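Local coordinates for conserved hypothetical secreted protein (Helicobacter pylori, PDB 4RNY), which is the cell-shape determinant Csd3, a zinc-binding protein that probably acts as a metalloendopeptidase of the M23 family, at residues A138-R143 against T155-M160; F128-K133 against V161-N166; T193-T198 against H228-H233. All coordinates share one frame; numbering follows the deposited sequence.

Interaction 1 of 3, residues A138-R143 against T155-M160; sequences AIVYTR and TIKMAM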
loop_
_atom_site.group_PDB
_atom_site.type_symbol
_atom_site.label_atom_id
_atom_site.label_comp_id
_atom_site.label_asym_id
_atom_site.label_seq_id
_atom_site.Cartn_x
_atom_site.Cartn_y
_atom_site.Cartn_z
ATOM N N ALA A 138 18.386 -8.053 10.583
ATOM C CA ALA A 138 17.469 -7.577 11.634
ATOM C C ALA A 138 16.323 -6.720 11.088
ATOM O O ALA A 138 16.515 -5.892 10.206
ATOM C CB ALA A 138 18.220 -6.765 12.670
ATOM N N ILE A 139 15.136 -6.879 11.673
ATOM C CA ILE A 139 13.992 -6.056 11.249
ATOM C C ILE A 139 13.120 -5.747 12.431
ATOM O O ILE A 139 12.657 -6.660 13.130
ATOM C CB ILE A 139 13.107 -6.754 10.208
ATOM C CG1 ILE A 139 13.933 -7.585 9.229
ATOM C CG2 ILE A 139 12.254 -5.724 9.464
ATOM C CD1 ILE A 139 13.029 -8.382 8.271
ATOM N N VAL A 140 12.868 -4.454 12.604
ATOM C CA VAL A 140 11.864 -3.947 13.515
ATOM C C VAL A 140 10.675 -3.525 12.671
ATOM O O VAL A 140 10.806 -2.739 11.710
ATOM C CB VAL A 140 12.394 -2.732 14.320
ATOM C CG1 VAL A 140 11.295 -2.173 15.221
ATOM C CG2 VAL A 140 13.591 -3.178 15.155
ATOM N N TYR A 141 9.526 -4.090 12.991
ATOM C CA TYR A 141 8.333 -3.883 12.169
ATOM C C TYR A 141 7.054 -4.034 12.931
ATOM O O TYR A 141 7.018 -4.691 13.982
ATOM C CB TYR A 141 8.345 -4.851 11.000
ATOM C CG TYR A 141 8.180 -6.312 11.366
ATOM C CD1 TYR A 141 9.263 -7.081 11.811
ATOM C CD2 TYR A 141 6.938 -6.932 11.260
ATOM C CE1 TYR A 141 9.122 -8.406 12.133
ATOM C CE2 TYR A 141 6.791 -8.256 11.544
ATOM C CZ TYR A 141 7.884 -9.003 11.996
ATOM O OH TYR A 141 7.724 -10.342 12.281
ATOM N N THR A 142 5.981 -3.449 12.394
ATOM C CA THR A 142 4.675 -3.644 12.961
ATOM C C THR A 142 3.824 -4.558 12.117
ATOM O O THR A 142 3.952 -4.612 10.885
ATOM C CB THR A 142 3.913 -2.327 13.151
ATOM O OG1 THR A 142 3.641 -1.686 11.879
ATOM C CG2 THR A 142 4.719 -1.420 14.070
ATOM N N ARG A 143 2.904 -5.205 12.800
ATOM C CA ARG A 143 1.971 -6.116 12.188
ATOM C C ARG A 143 0.563 -5.860 12.777
ATOM O O ARG A 143 0.440 -5.681 13.976
ATOM C CB ARG A 143 2.413 -7.538 12.533
ATOM C CG ARG A 143 1.817 -8.594 11.640
ATOM C CD ARG A 143 2.351 -8.426 10.231
ATOM N NE ARG A 143 2.092 -9.621 9.431
ATOM C CZ ARG A 143 1.180 -9.702 8.466
ATOM N NH1 ARG A 143 0.410 -8.680 8.141
ATOM N NH2 ARG A 143 1.036 -10.834 7.820
ATOM N N THR A 155 4.626 -3.158 8.354
ATOM C CA THR A 155 5.396 -1.966 8.089
ATOM C C THR A 155 6.747 -2.032 8.756
ATOM O O THR A 155 6.837 -2.198 9.968
ATOM C CB THR A 155 4.665 -0.704 8.608
ATOM O OG1 THR A 155 3.511 -0.500 7.796
ATOM C CG2 THR A 155 5.520 0.500 8.479
ATOM N N ILE A 156 7.798 -1.873 7.975
ATOM C CA ILE A 156 9.153 -1.883 8.495
ATOM C C ILE A 156 9.469 -0.522 9.101
ATOM O O ILE A 156 9.328 0.498 8.431
ATOM C CB ILE A 156 10.148 -2.179 7.373
ATOM C CG1 ILE A 156 9.935 -3.620 6.873
ATOM C CG2 ILE A 156 11.598 -1.954 7.848
ATOM C CD1 ILE A 156 10.844 -3.990 5.740
ATOM N N LYS A 157 9.877 -0.508 10.353
ATOM C CA LYS A 157 10.417 0.690 11.043
ATOM C C LYS A 157 11.931 0.847 10.948
ATOM O O LYS A 157 12.440 1.941 10.733
ATOM C CB LYS A 157 10.037 0.665 12.541
ATOM C CG LYS A 157 8.556 0.417 12.812
ATOM C CD LYS A 157 7.684 1.497 12.182
ATOM C CE LYS A 157 7.929 2.859 12.808
ATOM N NZ LYS A 157 7.617 2.879 14.272
ATOM N N MET A 158 12.642 -0.250 11.098
ATOM C CA MET A 158 14.080 -0.264 10.828
ATOM C C MET A 158 14.543 -1.638 10.380
ATOM O O MET A 158 13.965 -2.644 10.758
ATOM C CB MET A 158 14.867 0.089 12.094
ATOM C CG MET A 158 16.337 -0.319 12.050
ATOM S SD MET A 158 17.051 -0.086 13.673
ATOM C CE MET A 158 16.570 -1.611 14.463
ATOM N N ALA A 159 15.595 -1.667 9.569
ATOM C CA ALA A 159 16.252 -2.900 9.260
ATOM C C ALA A 159 17.743 -2.671 9.181
ATOM O O ALA A 159 18.187 -1.545 8.964
ATOM C CB ALA A 159 15.717 -3.510 7.950
ATOM N N MET A 160 18.473 -3.776 9.314
ATOM C CA MET A 160 19.929 -3.850 9.177
ATOM C C MET A 160 20.200 -5.176 8.469
ATOM O O MET A 160 19.713 -6.228 8.881
ATOM C CB MET A 160 20.599 -3.830 10.553
ATOM C CG MET A 160 22.126 -3.744 10.558
ATOM S SD MET A 160 22.938 -5.286 10.070
ATOM C CE MET A 160 22.549 -6.313 11.460
#
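A classic beta bulge interrupts the antiparallel pairing of A138-R143 with T155-M160, because K157 and M158 both face V140. The register supports the assignment: V140 lies across from M158, whereas Y141 lies across from I156, one residue out of step. The carbonyl oxygen V140 O accepts K157 N at 2.8 Å and M158 N at 3.2 Å, both from the same face of the carbonyl plane, and the bond from K157 is the more bent, 145° at the hydrogen. Beyond the bulge the ladder is regular in both directions, with reciprocal backbone bonds joining A138 to M160 and T142 to T155. Past the corner at K157, strand 158-160 runs nearly antiparallel to 138-143.

Outside the bulge, side chains alternate between two faces. I139, Y141, I156 and A159 share one: helix 112-121 sets L114 on I139 and Y141 and L118 on I139 and A159, while I156 rests on L170 of strand 166-172. I139 CG2 lies 4.1 Å from I156 CG1 and 4.4 Å from A159 CB. Y141 rests only its CB against the partner, 3.2 Å from T155 O; with chi1 at 67° its CG sits between backbone N and carbonyl carbon, and the ring leads off from the other segment. On the reverse face, L343 of helix 326-348 covers A138, M158 and M160, while T142 and T155, at the less enclosed end, lie side by side, T142 OG1 being 3.6 Å from T155 CB. M158 runs extended through its first two torsions and then bends at chi3 (84°), which folds its terminal methyl over the neighbouring valine: M158 CE meets V140 CG2 at 3.4 Å, tighter than usual van der Waals spacing.

Interaction 2 of 3, residues F128-K133 against V161-N166; sequences FKRLVK and VSSRSN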
loop_
_atom_site.group_PDB
_atom_site.type_symbol
_atom_site.label_atom_id
_atom_site.label_comp_id
_atom_site.label_asym_id
_atom_site.label_seq_id
_atom_site.Cartn_x
_atom_site.Cartn_y
_atom_site.Cartn_z
ATOM N N PHE A 128 19.549 -9.712 -2.638
ATOM C CA PHE A 128 19.432 -10.858 -1.755
ATOM C C PHE A 128 20.173 -12.069 -2.311
ATOM O O PHE A 128 20.683 -12.886 -1.547
ATOM C CB PHE A 128 17.959 -11.154 -1.448
ATOM C CG PHE A 128 17.422 -10.361 -0.285
ATOM C CD1 PHE A 128 18.106 -9.223 0.183
ATOM C CD2 PHE A 128 16.238 -10.742 0.332
ATOM C CE1 PHE A 128 17.630 -8.503 1.259
ATOM C CE2 PHE A 128 15.757 -10.032 1.408
ATOM C CZ PHE A 128 16.449 -8.913 1.869
ATOM N N LYS A 129 20.243 -12.153 -3.634
ATOM C CA LYS A 129 21.154 -13.083 -4.323
ATOM C C LYS A 129 22.584 -12.993 -3.795
ATOM O O LYS A 129 23.323 -13.959 -3.855
ATOM C CB LYS A 129 21.117 -12.871 -5.854
ATOM C CG LYS A 129 21.232 -11.410 -6.313
ATOM C CD LYS A 129 21.050 -11.242 -7.823
ATOM C CE LYS A 129 19.577 -11.281 -8.225
ATOM N NZ LYS A 129 19.372 -11.128 -9.692
ATOM N N ARG A 130 22.956 -11.846 -3.249
ATOM C CA ARG A 130 24.290 -11.638 -2.693
ATOM C C ARG A 130 24.500 -12.277 -1.294
ATOM O O ARG A 130 25.626 -12.598 -0.925
ATOM C CB ARG A 130 24.566 -10.122 -2.642
ATOM C CG ARG A 130 26.026 -9.672 -2.557
ATOM C CD ARG A 130 26.113 -8.172 -2.874
ATOM N NE ARG A 130 27.219 -7.474 -2.206
ATOM C CZ ARG A 130 28.324 -7.002 -2.798
ATOM N NH1 ARG A 130 28.539 -7.137 -4.103
ATOM N NH2 ARG A 130 29.244 -6.388 -2.060
ATOM N N LEU A 131 23.437 -12.485 -0.517
ATOM C CA LEU A 131 23.618 -12.808 0.891
ATOM C C LEU A 131 23.999 -14.280 1.097
ATOM O O LEU A 131 23.590 -15.162 0.344
ATOM C CB LEU A 131 22.373 -12.458 1.692
ATOM C CG LEU A 131 21.975 -10.982 1.621
ATOM C CD1 LEU A 131 20.630 -10.773 2.289
ATOM C CD2 LEU A 131 23.052 -10.123 2.292
ATOM N N VAL A 132 24.806 -14.547 2.109
ATOM C CA VAL A 132 25.272 -15.923 2.327
ATOM C C VAL A 132 25.096 -16.328 3.779
ATOM O O VAL A 132 24.822 -15.487 4.642
ATOM C CB VAL A 132 26.762 -16.130 1.876
ATOM C CG1 VAL A 132 26.958 -15.712 0.429
ATOM C CG2 VAL A 132 27.711 -15.367 2.780
ATOM N N LYS A 133 25.304 -17.628 4.031
ATOM C CA LYS A 133 25.189 -18.218 5.364
ATOM C C LYS A 133 25.969 -17.446 6.414
ATOM O O LYS A 133 27.142 -17.066 6.224
ATOM C CB LYS A 133 25.628 -19.699 5.343
ATOM C CG LYS A 133 25.346 -20.436 6.641
ATOM C CD LYS A 133 25.604 -21.938 6.517
ATOM C CE LYS A 133 26.159 -22.540 7.816
ATOM N NZ LYS A 133 25.098 -22.750 8.844
ATOM N N VAL A 161 20.908 -5.108 7.354
ATOM C CA VAL A 161 21.376 -6.301 6.675
ATOM C C VAL A 161 22.893 -6.204 6.689
ATOM O O VAL A 161 23.429 -5.147 6.378
ATOM C CB VAL A 161 20.919 -6.331 5.231
ATOM C CG1 VAL A 161 21.529 -7.505 4.500
ATOM C CG2 VAL A 161 19.402 -6.432 5.156
ATOM N N SER A 162 23.578 -7.269 7.048
ATOM C CA SER A 162 25.024 -7.301 6.999
ATOM C C SER A 162 25.526 -8.227 5.912
ATOM O O SER A 162 25.107 -9.344 5.805
ATOM C CB SER A 162 25.585 -7.696 8.318
ATOM O OG SER A 162 25.359 -9.045 8.531
ATOM N N SER A 163 26.415 -7.716 5.096
ATOM C CA SER A 163 26.969 -8.440 3.978
ATOM C C SER A 163 28.385 -7.956 3.711
ATOM O O SER A 163 28.669 -6.797 3.723
ATOM C CB SER A 163 26.053 -8.356 2.746
ATOM O OG SER A 163 26.657 -8.585 1.520
ATOM N N ARG A 164 29.253 -8.923 3.513
ATOM C CA ARG A 164 30.619 -8.690 3.142
ATOM C C ARG A 164 31.285 -7.632 4.005
ATOM O O ARG A 164 31.856 -6.715 3.519
ATOM C CB ARG A 164 30.683 -8.381 1.650
ATOM C CG ARG A 164 30.551 -9.630 0.807
ATOM C CD ARG A 164 30.010 -9.440 -0.580
ATOM N NE ARG A 164 30.981 -8.841 -1.445
ATOM C CZ ARG A 164 31.681 -9.458 -2.379
ATOM N NH1 ARG A 164 31.529 -10.718 -2.619
ATOM N NH2 ARG A 164 32.552 -8.778 -3.072
ATOM N N SER A 165 31.173 -7.813 5.304
ATOM C CA SER A 165 31.766 -6.952 6.312
ATOM C C SER A 165 31.172 -5.544 6.448
ATOM O O SER A 165 31.772 -4.708 7.047
ATOM C CB SER A 165 33.274 -6.845 6.128
ATOM O OG SER A 165 33.854 -8.098 5.945
ATOM N N ASN A 166 30.010 -5.300 5.875
ATOM C CA ASN A 166 29.365 -4.010 5.983
ATOM C C ASN A 166 27.959 -4.163 6.608
ATOM O O ASN A 166 27.366 -5.184 6.484
ATOM C CB ASN A 166 29.293 -3.330 4.615
ATOM C CG ASN A 166 30.650 -2.944 4.060
ATOM O OD1 ASN A 166 31.396 -2.254 4.692
ATOM N ND2 ASN A 166 30.944 -3.390 2.875
#
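L131 and V161 cross at about a right angle in the tightly packed part of this contact, where the loop ahead of strand 136-146 lies against the tip of a beta hairpin. Branch CD2 of L131 does most of the touching: it is 3.7 Å from V161 CG1 and 3.5 Å from S163 CB, while L131 CD1 stays 4.0 Å from V161 CG1. P101, L97 and V126 surround the same leucine, so this side is buried.

The hairpin tip is a turn from S163 to N166, closed by S163 N to N166 O (3.0 Å) and N166 N to S163 O (2.9 Å); positive phi and psi at R164 and S165 make it type I'. It carries R164 to the exposed side, where R130 reaches across as an extended chain, its CG anti to the backbone N (chi1 -160°). The two arginines cross nearly perpendicularly, guanidinium planes 52° apart, with R164 NE over one face of the R130 group and 3.1 Å from R130 NH2.

Both of those nitrogens are donors, so they cannot bond to each other. Cohesion here therefore comes from the leucine packing, and the paired positive charges are probably tolerated through screening by solvent.

Interaction 3 of 3, residues T193-T198 against H228-H233; sequences TPVKYT and HGSLIH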
loop_
_atom_site.group_PDB
_atom_site.type_symbol
_atom_site.label_atom_id
_atom_site.label_comp_id
_atom_site.label_asym_id
_atom_site.label_seq_id
_atom_site.Cartn_x
_atom_site.Cartn_y
_atom_site.Cartn_z
ATOM N N THR A 193 4.675 14.189 -13.150
ATOM C CA THR A 193 3.241 14.538 -13.170
ATOM C C THR A 193 2.521 13.973 -14.402
ATOM O O THR A 193 3.019 14.067 -15.524
ATOM C CB THR A 193 3.085 16.038 -13.121
ATOM O OG1 THR A 193 3.618 16.480 -11.878
ATOM C CG2 THR A 193 1.655 16.457 -13.230
ATOM N N PRO A 194 1.378 13.325 -14.194
ATOM C CA PRO A 194 0.845 12.590 -15.339
ATOM C C PRO A 194 0.008 13.419 -16.305
ATOM O O PRO A 194 -0.350 12.935 -17.405
ATOM C CB PRO A 194 0.001 11.514 -14.702
ATOM C CG PRO A 194 -0.348 12.029 -13.362
ATOM C CD PRO A 194 0.722 12.967 -12.933
ATOM N N VAL A 195 -0.313 14.637 -15.912
ATOM C CA VAL A 195 -1.158 15.474 -16.767
ATOM C C VAL A 195 -0.878 16.926 -16.517
ATOM O O VAL A 195 -0.484 17.337 -15.405
ATOM C CB VAL A 195 -2.646 15.195 -16.552
ATOM C CG1 VAL A 195 -3.112 15.571 -15.129
ATOM C CG2 VAL A 195 -3.498 15.927 -17.597
ATOM N N LYS A 196 -1.045 17.728 -17.558
ATOM C CA LYS A 196 -0.904 19.180 -17.359
ATOM C C LYS A 196 -2.214 19.700 -16.760
ATOM O O LYS A 196 -3.230 19.698 -17.435
ATOM C CB LYS A 196 -0.584 19.893 -18.666
ATOM C CG LYS A 196 -0.355 21.370 -18.443
ATOM C CD LYS A 196 0.274 22.014 -19.649
ATOM C CE LYS A 196 -0.648 21.958 -20.844
ATOM N NZ LYS A 196 0.077 22.623 -21.953
ATOM N N TYR A 197 -2.173 20.080 -15.491
ATOM C CA TYR A 197 -3.376 20.385 -14.701
ATOM C C TYR A 197 -3.507 21.874 -14.466
ATOM O O TYR A 197 -2.537 22.573 -14.610
ATOM C CB TYR A 197 -3.332 19.684 -13.330
ATOM C CG TYR A 197 -2.135 20.069 -12.488
ATOM C CD1 TYR A 197 -0.932 19.418 -12.642
ATOM C CD2 TYR A 197 -2.215 21.087 -11.539
ATOM C CE1 TYR A 197 0.172 19.760 -11.893
ATOM C CE2 TYR A 197 -1.118 21.446 -10.789
ATOM C CZ TYR A 197 0.065 20.771 -10.960
ATOM O OH TYR A 197 1.190 21.107 -10.250
ATOM N N THR A 198 -4.718 22.307 -14.078
ATOM C CA THR A 198 -5.043 23.651 -13.553
ATOM C C THR A 198 -4.840 23.778 -12.034
ATOM O O THR A 198 -4.279 24.768 -11.502
ATOM C CB THR A 198 -6.529 23.936 -13.765
ATOM O OG1 THR A 198 -7.295 23.176 -12.823
ATOM C CG2 THR A 198 -6.991 23.559 -15.190
ATOM N N HIS A 228 -10.357 19.444 -21.086
ATOM C CA HIS A 228 -10.832 18.381 -21.976
ATOM C C HIS A 228 -9.789 18.147 -23.041
ATOM O O HIS A 228 -9.211 19.099 -23.588
ATOM C CB HIS A 228 -12.180 18.774 -22.641
ATOM C CG HIS A 228 -12.567 17.923 -23.831
ATOM N ND1 HIS A 228 -12.174 18.216 -25.124
ATOM C CD2 HIS A 228 -13.331 16.804 -23.921
ATOM C CE1 HIS A 228 -12.661 17.308 -25.954
ATOM N NE2 HIS A 228 -13.371 16.442 -25.249
ATOM N N GLY A 229 -9.530 16.879 -23.333
ATOM C CA GLY A 229 -8.497 16.538 -24.300
ATOM C C GLY A 229 -7.073 16.340 -23.766
ATOM O O GLY A 229 -6.209 15.826 -24.486
ATOM N N SER A 230 -6.803 16.735 -22.528
ATOM C CA SER A 230 -5.425 16.664 -22.020
ATOM C C SER A 230 -4.884 15.262 -22.156
ATOM O O SER A 230 -5.594 14.260 -21.965
ATOM C CB SER A 230 -5.344 17.120 -20.575
ATOM O OG SER A 230 -5.609 18.493 -20.468
ATOM N N LEU A 231 -3.622 15.169 -22.515
ATOM C CA LEU A 231 -3.020 13.889 -22.689
ATOM C C LEU A 231 -2.490 13.402 -21.334
ATOM O O LEU A 231 -2.116 14.214 -20.484
ATOM C CB LEU A 231 -1.929 13.973 -23.766
ATOM C CG LEU A 231 -2.510 14.279 -25.182
ATOM C CD1 LEU A 231 -1.425 14.404 -26.227
ATOM C CD2 LEU A 231 -3.511 13.247 -25.671
ATOM N N ILE A 232 -2.531 12.097 -21.119
ATOM C CA ILE A 232 -2.062 11.534 -19.861
ATOM C C ILE A 232 -0.770 10.799 -20.118
ATOM O O ILE A 232 -0.697 9.991 -21.034
ATOM C CB ILE A 232 -3.068 10.569 -19.240
ATOM C CG1 ILE A 232 -4.422 11.244 -19.078
ATOM C CG2 ILE A 232 -2.547 10.042 -17.907
ATOM C CD1 ILE A 232 -5.535 10.248 -19.277
ATOM N N HIS A 233 0.236 11.099 -19.301
ATOM C CA HIS A 233 1.551 10.487 -19.413
ATOM C C HIS A 233 1.757 9.520 -18.252
ATOM O O HIS A 233 1.346 9.804 -17.138
ATOM C CB HIS A 233 2.608 11.573 -19.372
ATOM C CG HIS A 233 2.446 12.605 -20.437
ATOM N ND1 HIS A 233 3.256 12.655 -21.547
ATOM C CD2 HIS A 233 1.573 13.630 -20.559
ATOM C CE1 HIS A 233 2.874 13.662 -22.317
ATOM N NE2 HIS A 233 1.866 14.277 -21.729
#
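A single, nearly straight backbone hydrogen bond joins T193-T198 to H228-H233: H233 N donates to P194 O at 2.7 Å with 174° at the hydrogen, in the carbonyl plane and on a lone pair (C=O...N 145°). The same oxygen also receives a CA-H...O contact from I232 CA at 3.3 Å, and it lies in the plane of the H233 imidazole at the ring's edge, 3.8 Å from H233 CD2. The far side of that ring has its own tie, from H233 ND1 to G283 O, which should limit its rotation.

The side chains pack beside this bond. P194 CB lies 3.3 Å from H233 O and 4.4 Å from I232 CG2, and both P194 and I232 also rest on Y264, so the two segments share a neighbour from strand 260-267. V195 places its CG2 anti to the backbone N, which brings that methyl to 3.7 Å from S230 CB and 3.6 Å from L231 O. S230 points its CB toward the loop, but its hydroxyl is engaged by K227 O.

Strand 231-233 is an outermost strand of a three-stranded antiparallel sheet whose inner partner is 285-289; the irregular 193-198 segment thus meets it along its other edge. P194 and V195 also touch L300, the residue before the zinc ligand H301, and the proline side chain is about 12 Å from the bound zinc ion. The arrangement is that of a loop packed at the margin of the M23 peptidase fold, whose metal is bound by H219, D223 and H301 together with E34.

How the interactions relate
Interactions 1 and 2 both use strand 153-163 of one sheet: interaction 1 pairs it with 136-146, and interaction 2 packs a loop on it directly afterwards, near its hairpin tip. Their centres are about 18 Å apart. The earlier segment of interaction 2 precedes both segments of interaction 1, so the chain leaves the 128-133 loop, forms the paired strands and returns to it. Interaction 3 follows in sequence, its centre about 38 Å from that of interaction 1 and about 44 Å from that of interaction 2. Interactions 1 and 2 lie in the Csd3 second domain, away from the zinc site, whereas interaction 3 joins the loop 193-198 to the zinc-containing M23 peptidase region.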